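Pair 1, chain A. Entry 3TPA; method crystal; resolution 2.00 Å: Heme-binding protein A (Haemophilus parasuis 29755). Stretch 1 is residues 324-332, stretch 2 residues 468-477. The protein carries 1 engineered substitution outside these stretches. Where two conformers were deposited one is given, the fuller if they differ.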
# COMPACT_ATOMS: atom_id res chain seq x y z
N TYR A 324 -12.33 10.44 -5.26
CA TYR A 324 -12.90 9.62 -6.32
C TYR A 324 -14.08 10.33 -6.96
O TYR A 324 -14.88 10.94 -6.26
CB TYR A 324 -13.38 8.27 -5.75
CG TYR A 324 -13.97 7.37 -6.82
CD1 TYR A 324 -13.15 6.57 -7.61
CD2 TYR A 324 -15.34 7.32 -7.03
CE1 TYR A 324 -13.68 5.75 -8.59
CE2 TYR A 324 -15.88 6.50 -8.01
CZ TYR A 324 -15.05 5.71 -8.78
OH TYR A 324 -15.58 4.90 -9.75
N ASN A 325 -14.20 10.23 -8.29
CA ASN A 325 -15.27 10.91 -9.02
C ASN A 325 -16.09 9.95 -9.86
O ASN A 325 -15.67 9.55 -10.94
CB ASN A 325 -14.71 12.03 -9.91
CG ASN A 325 -15.79 12.74 -10.70
OD1 ASN A 325 -16.99 12.50 -10.51
ND2 ASN A 325 -15.37 13.63 -11.60
N PRO A 326 -17.30 9.60 -9.38
CA PRO A 326 -18.12 8.59 -10.06
C PRO A 326 -18.60 9.01 -11.46
O PRO A 326 -19.12 8.18 -12.19
CB PRO A 326 -19.30 8.39 -9.11
CG PRO A 326 -19.37 9.66 -8.32
CD PRO A 326 -17.97 10.17 -8.20
N HIS A 327 -18.43 10.27 -11.83
CA HIS A 327 -18.92 10.73 -13.13
C HIS A 327 -17.82 11.37 -13.97
O HIS A 327 -18.09 12.15 -14.89
CB HIS A 327 -20.11 11.68 -12.95
CG HIS A 327 -19.87 12.76 -11.94
ND1 HIS A 327 -19.23 13.94 -12.26
CD2 HIS A 327 -20.18 12.84 -10.62
CE1 HIS A 327 -19.15 14.70 -11.18
NE2 HIS A 327 -19.72 14.06 -10.17
N LEU A 328 -16.57 11.05 -13.64
CA LEU A 328 -15.45 11.45 -14.49
C LEU A 328 -15.73 10.99 -15.92
O LEU A 328 -16.01 9.81 -16.15
CB LEU A 328 -14.16 10.81 -13.98
CG LEU A 328 -12.86 11.30 -14.62
CD1 LEU A 328 -12.66 12.83 -14.42
CD2 LEU A 328 -11.68 10.52 -14.04
N PRO A 329 -15.65 11.92 -16.88
CA PRO A 329 -15.90 11.55 -18.28
C PRO A 329 -14.89 10.52 -18.76
O PRO A 329 -13.72 10.60 -18.39
CB PRO A 329 -15.73 12.87 -19.03
CG PRO A 329 -15.94 13.94 -18.00
CD PRO A 329 -15.37 13.36 -16.74
N GLN A 330 -15.34 9.56 -19.56
CA GLN A 330 -14.50 8.47 -20.03
C GLN A 330 -14.31 8.53 -21.54
O GLN A 330 -15.18 9.05 -22.28
CB GLN A 330 -15.13 7.11 -19.68
CG GLN A 330 -15.26 6.87 -18.18
CD GLN A 330 -13.92 6.89 -17.48
OE1 GLN A 330 -13.05 6.07 -17.77
NE2 GLN A 330 -13.74 7.84 -16.57
N TYR A 331 -13.19 8.01 -22.01
CA TYR A 331 -12.99 7.85 -23.45
C TYR A 331 -13.42 6.43 -23.79
O TYR A 331 -12.61 5.51 -23.77
CB TYR A 331 -11.53 8.08 -23.84
CG TYR A 331 -10.99 9.46 -23.46
CD1 TYR A 331 -11.21 10.57 -24.27
CD2 TYR A 331 -10.27 9.64 -22.29
CE1 TYR A 331 -10.72 11.83 -23.91
CE2 TYR A 331 -9.78 10.87 -21.94
CZ TYR A 331 -10.01 11.96 -22.75
OH TYR A 331 -9.50 13.17 -22.36
N GLU A 332 -14.70 6.25 -24.09
CA GLU A 332 -15.23 4.91 -24.32
C GLU A 332 -14.50 4.21 -25.46
O GLU A 332 -14.00 4.85 -26.37
CB GLU A 332 -16.73 4.98 -24.62
CG GLU A 332 -17.08 5.47 -26.02
CD GLU A 332 -16.96 6.98 -26.20
OE1 GLU A 332 -16.70 7.72 -25.21
OE2 GLU A 332 -17.12 7.43 -27.35
N ALA A 468 -8.37 18.45 -9.87
CA ALA A 468 -7.09 18.01 -10.44
C ALA A 468 -7.25 16.81 -11.37
O ALA A 468 -6.65 16.76 -12.44
CB ALA A 468 -6.11 17.65 -9.32
N VAL A 469 -8.05 15.83 -10.95
CA VAL A 469 -8.26 14.64 -11.76
C VAL A 469 -8.98 14.97 -13.09
O VAL A 469 -8.67 14.40 -14.11
CB VAL A 469 -8.99 13.52 -10.97
CG1 VAL A 469 -9.48 12.44 -11.91
CG2 VAL A 469 -8.04 12.94 -9.93
N GLU A 470 -9.90 15.92 -13.08
CA GLU A 470 -10.57 16.31 -14.33
C GLU A 470 -9.57 16.89 -15.33
O GLU A 470 -9.67 16.65 -16.54
CB GLU A 470 -11.71 17.30 -14.05
CG GLU A 470 -12.92 16.68 -13.35
CD GLU A 470 -14.07 16.37 -14.31
OE1 GLU A 470 -13.87 16.43 -15.54
OE2 GLU A 470 -15.17 16.05 -13.82
N ILE A 471 -8.60 17.65 -14.84
CA ILE A 471 -7.56 18.20 -15.71
C ILE A 471 -6.67 17.09 -16.27
O ILE A 471 -6.41 17.01 -17.48
CB ILE A 471 -6.69 19.25 -14.99
CG1 ILE A 471 -7.50 20.52 -14.70
CG2 ILE A 471 -5.44 19.57 -15.81
CD1 ILE A 471 -6.80 21.50 -13.74
N PHE A 472 -6.21 16.22 -15.38
CA PHE A 472 -5.48 15.02 -15.81
C PHE A 472 -6.24 14.23 -16.88
O PHE A 472 -5.69 13.86 -17.92
CB PHE A 472 -5.17 14.10 -14.62
CG PHE A 472 -5.11 12.65 -15.00
CD1 PHE A 472 -3.98 12.13 -15.64
CD2 PHE A 472 -6.19 11.80 -14.75
CE1 PHE A 472 -3.94 10.76 -15.99
CE2 PHE A 472 -6.16 10.47 -15.12
CZ PHE A 472 -5.03 9.94 -15.73
N GLN A 473 -7.52 13.97 -16.65
CA GLN A 473 -8.31 13.16 -17.59
C GLN A 473 -8.43 13.82 -18.97
O GLN A 473 -8.29 13.15 -19.98
CB GLN A 473 -9.70 12.84 -17.02
CG GLN A 473 -10.51 11.80 -17.84
CD GLN A 473 -9.96 10.37 -17.75
OE1 GLN A 473 -8.82 10.15 -17.36
NE2 GLN A 473 -10.79 9.39 -18.09
N GLN A 474 -8.67 15.13 -18.99
CA GLN A 474 -8.76 15.91 -20.22
C GLN A 474 -7.52 15.75 -21.09
O GLN A 474 -7.59 15.81 -22.31
CB GLN A 474 -8.97 17.40 -19.88
CG GLN A 474 -10.38 17.72 -19.39
CD GLN A 474 -10.53 19.11 -18.77
OE1 GLN A 474 -9.55 19.72 -18.32
NE2 GLN A 474 -11.76 19.61 -18.73
N ASN A 475 -6.37 15.58 -20.45
CA ASN A 475 -5.09 15.50 -21.14
C ASN A 475 -4.58 14.09 -21.38
O ASN A 475 -3.64 13.89 -22.14
CB ASN A 475 -4.04 16.32 -20.37
CG ASN A 475 -4.29 17.78 -20.49
OD1 ASN A 475 -4.00 18.37 -21.53
ND2 ASN A 475 -4.88 18.38 -19.48
N SER A 476 -5.21 13.11 -20.73
CA SER A 476 -4.92 11.69 -20.96
C SER A 476 -3.43 11.32 -21.08
O SER A 476 -3.03 10.65 -22.03
CB SER A 476 -5.67 11.19 -22.21
OG SER A 476 -5.61 9.77 -22.32
N PRO A 477 -2.59 11.73 -20.10
CA PRO A 477 -1.16 11.39 -20.22
C PRO A 477 -0.83 9.90 -19.99
O PRO A 477 0.20 9.40 -20.47
CB PRO A 477 -0.50 12.25 -19.13
CG PRO A 477 -1.57 12.53 -18.16
CD PRO A 477 -2.86 12.61 -18.94
O HOH W 1 -9.90 6.42 -17.36

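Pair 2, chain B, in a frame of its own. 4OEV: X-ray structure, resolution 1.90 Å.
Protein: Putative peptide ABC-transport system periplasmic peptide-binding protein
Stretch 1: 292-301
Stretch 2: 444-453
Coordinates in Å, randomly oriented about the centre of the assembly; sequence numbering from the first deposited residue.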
# COMPACT_ATOMS: atom_id res chain seq x y z
N ALA B 292 -10.89 12.59 -3.45
CA ALA B 292 -10.07 13.36 -4.39
C ALA B 292 -10.36 13.04 -5.86
O ALA B 292 -9.85 13.71 -6.75
CB ALA B 292 -8.60 13.09 -4.10
N ASN B 293 -11.15 12.00 -6.13
CA ASN B 293 -11.44 11.60 -7.51
C ASN B 293 -12.17 12.73 -8.24
O ASN B 293 -13.21 13.24 -7.79
CB ASN B 293 -12.24 10.28 -7.52
CG ASN B 293 -12.51 9.73 -8.93
OD1 ASN B 293 -12.12 10.33 -9.93
ND2 ASN B 293 -13.16 8.56 -9.01
N SER B 294 -11.64 13.12 -9.40
CA SER B 294 -12.26 14.20 -10.17
C SER B 294 -13.54 13.75 -10.88
O SER B 294 -14.39 14.57 -11.28
CB SER B 294 -11.24 14.74 -11.17
OG SER B 294 -10.77 13.68 -11.99
N LYS B 295 -13.67 12.44 -11.05
CA LYS B 295 -14.87 11.82 -11.62
C LYS B 295 -15.21 12.26 -13.04
O LYS B 295 -16.02 11.61 -13.71
CB LYS B 295 -16.08 12.08 -10.71
CG LYS B 295 -16.06 11.26 -9.44
CD LYS B 295 -17.33 11.42 -8.61
CE LYS B 295 -17.44 10.29 -7.60
NZ LYS B 295 -16.26 10.27 -6.69
N ASN B 296 -14.63 13.36 -13.51
CA ASN B 296 -14.74 13.71 -14.91
C ASN B 296 -13.38 13.91 -15.53
O ASN B 296 -12.84 15.01 -15.55
CB ASN B 296 -15.58 14.95 -15.13
CG ASN B 296 -16.31 14.91 -16.45
OD1 ASN B 296 -15.70 15.09 -17.51
ND2 ASN B 296 -17.62 14.66 -16.40
N PHE B 297 -12.83 12.81 -16.03
CA PHE B 297 -11.49 12.79 -16.55
C PHE B 297 -11.47 12.06 -17.89
O PHE B 297 -12.42 11.34 -18.22
CB PHE B 297 -10.53 12.11 -15.55
CG PHE B 297 -11.05 10.81 -14.99
CD1 PHE B 297 -10.86 9.61 -15.68
CD2 PHE B 297 -11.77 10.79 -13.79
CE1 PHE B 297 -11.35 8.41 -15.17
CE2 PHE B 297 -12.27 9.59 -13.28
CZ PHE B 297 -12.07 8.40 -13.96
N LYS B 298 -10.39 12.28 -18.64
CA LYS B 298 -10.15 11.64 -19.92
C LYS B 298 -9.65 10.21 -19.72
O LYS B 298 -9.07 9.91 -18.69
CB LYS B 298 -9.11 12.44 -20.72
CG LYS B 298 -9.66 13.69 -21.44
CD LYS B 298 -8.48 14.40 -22.11
CE LYS B 298 -8.84 15.68 -22.84
NZ LYS B 298 -7.53 16.32 -23.29
N ILE B 299 -9.92 9.32 -20.67
CA ILE B 299 -9.37 7.97 -20.60
C ILE B 299 -8.89 7.48 -21.96
O ILE B 299 -9.29 8.00 -23.02
CB ILE B 299 -10.38 6.91 -20.04
CG1 ILE B 299 -11.45 6.57 -21.09
CG2 ILE B 299 -10.94 7.33 -18.70
CD1 ILE B 299 -12.32 5.41 -20.71
N TYR B 300 -8.07 6.43 -21.90
CA TYR B 300 -7.65 5.72 -23.08
C TYR B 300 -8.66 4.60 -23.33
O TYR B 300 -8.53 3.52 -22.74
CB TYR B 300 -6.22 5.15 -22.91
CG TYR B 300 -5.19 6.27 -22.81
CD1 TYR B 300 -4.73 6.90 -23.97
CD2 TYR B 300 -4.72 6.71 -21.57
CE1 TYR B 300 -3.80 7.93 -23.91
CE2 TYR B 300 -3.77 7.76 -21.50
CZ TYR B 300 -3.33 8.37 -22.68
OH TYR B 300 -2.39 9.40 -22.66
N LYS B 301 -9.67 4.85 -24.18
CA LYS B 301 -10.58 3.76 -24.58
C LYS B 301 -9.82 2.68 -25.33
O LYS B 301 -8.81 2.95 -25.97
CB LYS B 301 -11.69 4.26 -25.48
CG LYS B 301 -12.76 5.07 -24.81
CD LYS B 301 -14.01 5.15 -25.71
CE LYS B 301 -13.66 5.48 -27.18
NZ LYS B 301 -14.89 5.65 -28.03
N PHE B 444 -3.59 16.83 -11.02
CA PHE B 444 -2.77 15.66 -10.95
C PHE B 444 -3.29 14.51 -11.88
O PHE B 444 -2.53 13.94 -12.69
CB PHE B 444 -2.71 15.21 -9.48
CG PHE B 444 -2.21 13.79 -9.29
CD1 PHE B 444 -0.94 13.46 -9.66
CD2 PHE B 444 -3.02 12.82 -8.73
CE1 PHE B 444 -0.45 12.18 -9.49
CE2 PHE B 444 -2.55 11.54 -8.55
CZ PHE B 444 -1.26 11.20 -8.94
N ILE B 445 -4.57 14.19 -11.73
CA ILE B 445 -5.26 13.18 -12.53
C ILE B 445 -5.18 13.51 -14.04
O ILE B 445 -4.92 12.63 -14.87
CB ILE B 445 -6.76 13.08 -12.09
CG1 ILE B 445 -6.86 12.47 -10.68
CG2 ILE B 445 -7.58 12.25 -13.06
CD1 ILE B 445 -8.23 12.58 -10.06
N ASP B 446 -5.42 14.78 -14.38
CA ASP B 446 -5.36 15.21 -15.76
C ASP B 446 -3.95 15.11 -16.30
O ASP B 446 -3.77 14.74 -17.46
CB ASP B 446 -5.86 16.64 -15.93
CG ASP B 446 -7.35 16.78 -15.71
OD1 ASP B 446 -8.11 15.80 -15.87
OD2 ASP B 446 -7.75 17.89 -15.35
N ALA B 447 -2.97 15.47 -15.48
CA ALA B 447 -1.55 15.38 -15.88
C ALA B 447 -1.12 13.95 -16.12
O ALA B 447 -0.30 13.69 -17.02
CB ALA B 447 -0.62 16.00 -14.83
N LEU B 448 -1.60 13.04 -15.27
CA LEU B 448 -1.34 11.61 -15.46
C LEU B 448 -1.87 11.12 -16.78
O LEU B 448 -1.23 10.31 -17.42
CB LEU B 448 -1.97 10.74 -14.35
CG LEU B 448 -1.24 10.64 -13.00
CD1 LEU B 448 -1.95 9.55 -12.14
CD2 LEU B 448 0.23 10.38 -13.09
N TYR B 449 -3.04 11.58 -17.19
CA TYR B 449 -3.62 11.16 -18.47
C TYR B 449 -2.72 11.65 -19.61
O TYR B 449 -2.54 10.93 -20.59
CB TYR B 449 -5.07 11.69 -18.68
CG TYR B 449 -5.50 11.51 -20.13
CD1 TYR B 449 -5.98 10.27 -20.59
CD2 TYR B 449 -5.34 12.53 -21.07
CE1 TYR B 449 -6.31 10.09 -21.92
CE2 TYR B 449 -5.68 12.35 -22.40
CZ TYR B 449 -6.16 11.12 -22.82
OH TYR B 449 -6.50 10.92 -24.15
N GLU B 450 -2.23 12.88 -19.52
CA GLU B 450 -1.46 13.48 -20.62
C GLU B 450 -0.08 12.85 -20.76
O GLU B 450 0.53 12.86 -21.84
CB GLU B 450 -1.31 15.02 -20.44
CG GLU B 450 -2.64 15.82 -20.44
CD GLU B 450 -3.45 15.71 -21.74
OE1 GLU B 450 -2.89 15.38 -22.82
OE2 GLU B 450 -4.68 15.97 -21.70
N ASN B 451 0.44 12.36 -19.66
CA ASN B 451 1.75 11.76 -19.64
C ASN B 451 1.71 10.54 -18.74
O ASN B 451 2.18 10.57 -17.59
CB ASN B 451 2.79 12.78 -19.18
CG ASN B 451 4.20 12.24 -19.24
OD1 ASN B 451 4.48 11.24 -19.94
ND2 ASN B 451 5.09 12.88 -18.54
N PRO B 452 1.15 9.44 -19.26
CA PRO B 452 0.83 8.26 -18.44
C PRO B 452 2.09 7.49 -17.99
O PRO B 452 2.92 7.09 -18.78
CB PRO B 452 -0.06 7.42 -19.37
CG PRO B 452 0.35 7.87 -20.80
CD PRO B 452 0.71 9.33 -20.66
N PRO B 453 2.25 7.34 -16.67
CA PRO B 453 3.37 6.55 -16.17
C PRO B 453 3.09 5.04 -16.29
O PRO B 453 4.01 4.21 -16.18
CB PRO B 453 3.42 6.95 -14.70
CG PRO B 453 2.00 7.25 -14.37
CD PRO B 453 1.48 7.97 -15.58
O HOH W 2 -10.37 15.38 -14.26
O HOH W 3 -8.25 14.47 -18.09

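The sharpest difference between the two pairs lies at one helix position, Q473(A) in pair 1 and Y449(B) in pair 2, where an amide is replaced by an aromatic ring. In pair 1 the side chain of Q473(A) reaches the loop as a hydrogen-bond donor: its NE2 lies 3.2 Å from P329(A) O, with an N-H...O angle of 157°. In pair 2 the ring of Y449(B) makes no such bond and works through its faces. The ring of Y300(B) lies against one face in an offset stack, with centroids 4.5 Å apart and planes at 25°. Over the opposite face sits K298(B), whose CB is 3.6 Å from the ring centroid and almost exactly on the ring normal. The tyrosine is thus held between two loop side chains, and it has 122 Å² covered by the loop, against 91 Å² for Q473(A).

These different contacts rest on a common backbone. In each pair an irregular loop segment packs against the last turns of a helix, and 14 central residues superpose with an RMSD of 0.8 Å. P329(A) falls on K298(B), and Y331(A) on Y300(B), both with CA atoms within 0.5 Å. The loop tyrosine is the clearest constant. Its chi1 is in the m well in both pairs, and its hydroxyl donates to the carbonyl of the matched helix residue: Y331(A) OH is 2.7 Å from Q473(A) O, and Y300(B) OH is 2.6 Å from Y449(B) O. Because the acceptor belongs to the backbone, the bond survives the change of side chain. The residue beyond the helix end that the tyrosine also touches differs at the matched position S476(A)/P452(B): S476(A) CB lies 4.1 Å from Y331(A) CE2, whereas P452(B) CG lies 3.6 Å from Y300(B) OH.

The other end of the contact is filled in two ways. In pair 1, L328(A) leaves the backbone sideways to the helix, but the end of its side chain comes nearer, and its CD2 meets V469(A) CG1 at 3.6 Å. The matching F297(B) starts toward the helix at CB, but its ring leads away, leaving CB to meet I445(B) CG2 at 3.9 Å. The longer I445(B), matched to V469(A), also extends its CD1 to within 3.4 Å of S294(B) OG, and has 78 Å² covered, compared with 27 Å² for V469(A).

The acidic position E470(A)/D446(B) shows a similar exchange. E470(A) touches the loop directly, its CD 3.8 Å from L328(A) CD1 and its OE1 3.6 Å from P329(A) CD. The shorter D446(B) works through water: its OD1 accepts from water 2 at 2.8 Å and from water 3 at 2.6 Å. Water 2 also accepts from S294(B) OG and donates to N296(B) O, while water 3 accepts from K298(B) N, a donor that proline lacks at the matching P329(A). K298(B) also reaches E450(B), its NZ forming a salt bridge with E450(B) OE2 at 3.3 Å, although the hydrogen bond within it is weak.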